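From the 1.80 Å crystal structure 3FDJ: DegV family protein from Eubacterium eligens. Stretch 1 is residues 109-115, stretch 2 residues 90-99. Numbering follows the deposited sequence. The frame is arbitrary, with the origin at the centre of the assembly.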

ATOM      1  N   LYS A 109       8.284 -10.856 -21.005  1.00 10.87           N
ATOM      2  CA  LYS A 109       7.486 -11.528 -19.989  1.00 10.98           C
ATOM      3  C   LYS A 109       7.084 -10.499 -18.958  1.00  9.51           C
ATOM      4  O   LYS A 109       7.950  -9.783 -18.424  1.00  9.05           O
ATOM      5  CB  LYS A 109       8.325 -12.586 -19.290  1.00 11.45           C
ATOM      6  CG  LYS A 109       8.811 -13.656 -20.220  1.00 14.16           C
ATOM      7  CD  LYS A 109       9.465 -14.814 -19.464  1.00 18.62           C
ATOM      8  CE  LYS A 109      10.966 -14.808 -19.528  1.00 22.53           C
ATOM      9  NZ  LYS A 109      11.414 -16.190 -19.947  1.00 24.61           N
ATOM     10  N   VAL A 110       5.788 -10.418 -18.674  1.00  8.63           N
ATOM     11  CA  VAL A 110       5.264  -9.458 -17.739  1.00  7.94           C
ATOM     12  C   VAL A 110       4.295 -10.136 -16.815  1.00  9.09           C
ATOM     13  O   VAL A 110       3.341 -10.770 -17.273  1.00  9.17           O
ATOM     14  CB  VAL A 110       4.534  -8.303 -18.470  1.00  8.51           C
ATOM     15  CG1 VAL A 110       4.039  -7.253 -17.464  1.00  9.22           C
ATOM     16  CG2 VAL A 110       5.468  -7.647 -19.529  1.00  8.01           C
ATOM     17  N   ARG A 111       4.522 -10.014 -15.518  1.00  8.73           N
ATOM     18  CA  ARG A 111       3.617 -10.599 -14.529  1.00  9.27           C
ATOM     19  C   ARG A 111       3.024  -9.449 -13.764  1.00  9.49           C
ATOM     20  O   ARG A 111       3.770  -8.642 -13.186  1.00 10.86           O
ATOM     21  CB  ARG A 111       4.355 -11.538 -13.580  1.00  9.65           C
ATOM     22  CG  ARG A 111       3.577 -11.844 -12.285  1.00 10.03           C
ATOM     23  CD  ARG A 111       2.287 -12.646 -12.534  1.00 12.96           C
ATOM     24  NE  ARG A 111       1.384 -12.574 -11.374  1.00 12.89           N
ATOM     25  CZ  ARG A 111       1.526 -13.259 -10.232  1.00 14.14           C
ATOM     26  NH1 ARG A 111       0.633 -13.103  -9.275  1.00 13.72           N
ATOM     27  NH2 ARG A 111       2.524 -14.118 -10.038  1.00 13.55           N
ATOM     28  N   VAL A 112       1.698  -9.357 -13.782  1.00  8.47           N
ATOM     29  CA  VAL A 112       0.997  -8.369 -12.961  1.00  8.40           C
ATOM     30  C   VAL A 112       0.535  -9.090 -11.693  1.00  8.79           C
ATOM     31  O   VAL A 112      -0.147 -10.121 -11.782  1.00  8.56           O
ATOM     32  CB  VAL A 112      -0.176  -7.724 -13.680  1.00  7.95           C
ATOM     33  CG1 VAL A 112      -0.820  -6.669 -12.777  1.00  8.47           C
ATOM     34  CG2 VAL A 112       0.242  -7.092 -15.039  1.00  6.98           C
ATOM     35  N   ILE A 113       0.947  -8.539 -10.548  1.00  8.42           N
ATOM     36  CA  ILE A 113       0.644  -9.083  -9.214  1.00  8.48           C
ATOM     37  C   ILE A 113      -0.405  -8.213  -8.542  1.00  8.53           C
ATOM     38  O   ILE A 113      -0.155  -7.051  -8.214  1.00  8.89           O
ATOM     39  CB  ILE A 113       1.890  -9.154  -8.306  1.00  9.38           C
ATOM     40  CG1 ILE A 113       2.995  -9.976  -8.956  1.00 10.28           C
ATOM     41  CG2 ILE A 113       1.504  -9.727  -6.913  1.00  8.17           C
ATOM     42  CD1 ILE A 113       4.329  -9.844  -8.232  1.00  9.81           C
ATOM     43  N   ASP A 114      -1.595  -8.779  -8.366  1.00  9.04           N
ATOM     44  CA  ASP A 114      -2.618  -8.173  -7.520  1.00  9.51           C
ATOM     45  C   ASP A 114      -2.135  -8.408  -6.098  1.00  9.52           C
ATOM     46  O   ASP A 114      -2.102  -9.540  -5.636  1.00 10.17           O
ATOM     47  CB  ASP A 114      -3.961  -8.862  -7.741  1.00  9.89           C
ATOM     48  CG  ASP A 114      -5.046  -8.412  -6.752  1.00 11.64           C
ATOM     49  OD1 ASP A 114      -4.830  -7.445  -6.005  1.00 12.23           O
ATOM     50  OD2 ASP A 114      -6.107  -9.071  -6.733  1.00 14.70           O
ATOM     51  N   SER A 115      -1.741  -7.344  -5.416  1.00 10.46           N
ATOM     52  CA  SER A 115      -1.225  -7.477  -4.051  1.00 10.55           C
ATOM     53  C   SER A 115      -2.280  -7.897  -3.059  1.00 11.24           C
ATOM     54  O   SER A 115      -1.917  -8.296  -1.958  1.00 11.70           O
ATOM     55  CB  SER A 115      -0.610  -6.173  -3.559  1.00 10.27           C
ATOM     56  OG  SER A 115      -1.588  -5.159  -3.374  1.00  9.90           O
TER
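Stretch 2 (90-99) TYNSAMAARA

Residues 90-99 form a continuous α-helix, held by backbone hydrogen bonds such as A94 N to T90 O at 2.9 Å and R98 N to A94 O at 2.9 Å. The helix lies along the strand that begins at K109 and runs nearly antiparallel to it. The angle between the two N-to-C directions is 174°, and the axes approach to 9.0 Å. The start of the strand therefore faces the later part of the helix.

The strand alternates. K109, R111 and I113 point their CA-to-CB bonds away from the helix, while V110, V112 and D114 point theirs toward it. K109 makes no contact.

V110 is paired with R98, with their CA atoms 6.8 Å apart. R98 NE donates a hydrogen bond to V110 O at 2.8 Å, and the carbonyl lies at the edge of the guanidinium, near its plane. The extended R98 side chain also packs along the valine, with R98 CG 3.9 Å from V110 CB. Water 2 joins the same two residues, accepting from V110 N at 2.9 Å and from R98 NH2 at 3.2 Å.

R111 reaches forward along its own strand, and its NE donates to V112 O at 2.9 Å.

V112 is the centre of the contact and touches four helix residues. Its CG1 lies 3.7 Å from Y91 CD1 and 3.9 Å from A94 CB. Its CB is 3.8 Å from SE of M95, a selenomethionine, and its CG2 is 3.9 Å from R98 CD. Water 1 donates to V112 O at 2.7 Å and is hydrogen-bonded to Y91 OH at 2.8 Å.

D114 meets the first turn of the helix. Its CB packs obliquely on the Y91 ring, 3.7 Å from Y91 CD1. S115 is out of reach.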

ATOM      1  N   THR A  90      -7.098  -0.451 -10.686  1.00 10.30           N
ATOM      2  CA  THR A  90      -5.678  -0.396 -11.019  1.00  9.04           C
ATOM      3  C   THR A  90      -5.137  -1.670 -11.636  1.00  8.71           C
ATOM      4  O   THR A  90      -4.476  -1.623 -12.688  1.00  8.42           O
ATOM      5  CB  THR A  90      -4.834   0.029  -9.820  1.00  9.80           C
ATOM      6  OG1 THR A  90      -5.258   1.327  -9.390  1.00 11.34           O
ATOM      7  CG2 THR A  90      -3.361   0.116 -10.207  1.00  9.64           C
ATOM      8  N   TYR A  91      -5.467  -2.807 -11.027  1.00  8.12           N
ATOM      9  CA  TYR A  91      -5.074  -4.113 -11.575  1.00  7.24           C
ATOM     10  C   TYR A  91      -5.543  -4.278 -13.033  1.00  6.73           C
ATOM     11  O   TYR A  91      -4.771  -4.666 -13.909  1.00  6.71           O
ATOM     12  CB  TYR A  91      -5.596  -5.237 -10.682  1.00  7.06           C
ATOM     13  CG  TYR A  91      -5.335  -6.628 -11.243  1.00  6.80           C
ATOM     14  CD1 TYR A  91      -4.095  -7.238 -11.082  1.00  9.43           C
ATOM     15  CD2 TYR A  91      -6.302  -7.315 -11.939  1.00  7.64           C
ATOM     16  CE1 TYR A  91      -3.850  -8.510 -11.593  1.00  7.53           C
ATOM     17  CE2 TYR A  91      -6.067  -8.580 -12.447  1.00  8.64           C
ATOM     18  CZ  TYR A  91      -4.842  -9.176 -12.262  1.00  8.38           C
ATOM     19  OH  TYR A  91      -4.612 -10.437 -12.762  1.00 10.81           O
ATOM     20  N   ASN A  92      -6.809  -3.984 -13.309  1.00  6.33           N
ATOM     21  CA  ASN A  92      -7.311  -4.077 -14.663  1.00  6.42           C
ATOM     22  C   ASN A  92      -6.545  -3.160 -15.629  1.00  6.08           C
ATOM     23  O   ASN A  92      -6.278  -3.564 -16.776  1.00  5.36           O
ATOM     24  CB  ASN A  92      -8.802  -3.762 -14.747  1.00  6.09           C
ATOM     25  CG  ASN A  92      -9.674  -4.823 -14.142  1.00  8.42           C
ATOM     26  OD1 ASN A  92      -9.227  -5.963 -13.870  1.00  8.24           O
ATOM     27  ND2 ASN A  92     -10.964  -4.474 -13.943  1.00  7.37           N
ATOM     28  N   SER A  93      -6.221  -1.931 -15.189  1.00  6.24           N
ATOM     29  CA  SER A  93      -5.502  -0.989 -16.057  1.00  6.65           C
ATOM     30  C   SER A  93      -4.112  -1.545 -16.389  1.00  6.40           C
ATOM     31  O   SER A  93      -3.624  -1.407 -17.528  1.00  5.38           O
ATOM     32  CB  SER A  93      -5.421   0.438 -15.443  1.00  7.01           C
ATOM     33  OG  SER A  93      -4.579   0.527 -14.301  1.00  9.83           O
ATOM     34  N   ALA A  94      -3.483  -2.168 -15.395  1.00  6.33           N
ATOM     35  CA  ALA A  94      -2.158  -2.774 -15.587  1.00  6.82           C
ATOM     36  C   ALA A  94      -2.236  -3.987 -16.539  1.00  7.22           C
ATOM     37  O   ALA A  94      -1.350  -4.189 -17.369  1.00  7.30           O
ATOM     38  CB  ALA A  94      -1.541  -3.178 -14.242  1.00  7.29           C
HETATM   39  N   MSE A  95      -3.285  -4.794 -16.395  1.00  7.46           N
HETATM   40  CA  MSE A  95      -3.505  -5.926 -17.321  1.00  7.57           C
HETATM   41  C   MSE A  95      -3.765  -5.441 -18.744  1.00  7.01           C
HETATM   42  O   MSE A  95      -3.281  -6.049 -19.707  1.00  6.89           O
HETATM   43  CB  MSE A  95      -4.642  -6.822 -16.840  1.00  7.77           C
HETATM   44  CG  MSE A  95      -4.350  -7.581 -15.579  1.00  9.94           C
HETATM   45 SE   MSE A  95      -3.036  -8.962 -15.911  0.80 13.81          SE
HETATM   46  CE  MSE A  95      -4.052 -10.204 -17.009  1.00 19.33           C
ATOM     47  N   ALA A  96      -4.509  -4.353 -18.887  1.00  6.88           N
ATOM     48  CA  ALA A  96      -4.754  -3.774 -20.198  1.00  7.66           C
ATOM     49  C   ALA A  96      -3.450  -3.273 -20.840  1.00  7.65           C
ATOM     50  O   ALA A  96      -3.193  -3.483 -22.038  1.00  7.70           O
ATOM     51  CB  ALA A  96      -5.813  -2.634 -20.082  1.00  8.11           C
ATOM     52  N   ALA A  97      -2.616  -2.624 -20.038  1.00  7.41           N
ATOM     53  CA  ALA A  97      -1.322  -2.148 -20.520  1.00  7.59           C
ATOM     54  C   ALA A  97      -0.386  -3.321 -20.872  1.00  6.97           C
ATOM     55  O   ALA A  97       0.336  -3.256 -21.868  1.00  7.20           O
ATOM     56  CB  ALA A  97      -0.680  -1.216 -19.460  1.00  7.59           C
ATOM     57  N   ARG A  98      -0.410  -4.382 -20.075  1.00  7.17           N
ATOM     58  CA  ARG A  98       0.382  -5.587 -20.356  1.00  7.48           C
ATOM     59  C   ARG A  98       0.002  -6.156 -21.722  1.00  7.29           C
ATOM     60  O   ARG A  98       0.854  -6.585 -22.487  1.00  7.40           O
ATOM     61  CB  ARG A  98       0.158  -6.646 -19.277  1.00  7.13           C
ATOM     62  CG  ARG A  98       0.776  -7.992 -19.556  1.00  8.96           C
ATOM     63  CD  ARG A  98       0.562  -8.947 -18.425  1.00 10.04           C
ATOM     64  NE  ARG A  98       1.030 -10.279 -18.771  1.00 10.82           N
ATOM     65  CZ  ARG A  98       0.334 -11.214 -19.400  1.00 14.71           C
ATOM     66  NH1 ARG A  98      -0.921 -11.009 -19.805  1.00 16.25           N
ATOM     67  NH2 ARG A  98       0.909 -12.385 -19.650  1.00 14.94           N
ATOM     68  N   ALA A  99      -1.298  -6.150 -22.001  1.00  7.41           N
ATOM     69  CA  ALA A  99      -1.818  -6.680 -23.261  1.00  7.53           C
ATOM     70  C   ALA A  99      -1.209  -5.960 -24.459  1.00  7.85           C
ATOM     71  O   ALA A  99      -0.815  -6.593 -25.453  1.00  7.72           O
ATOM     72  CB  ALA A  99      -3.344  -6.569 -23.276  1.00  7.79           C
TER
HETATM   73  O   HOH W   1      -2.049 -11.389 -13.210  1.00 14.99           O
HETATM   74  O   HOH W   2       4.142 -12.492 -19.893  1.00 11.59           O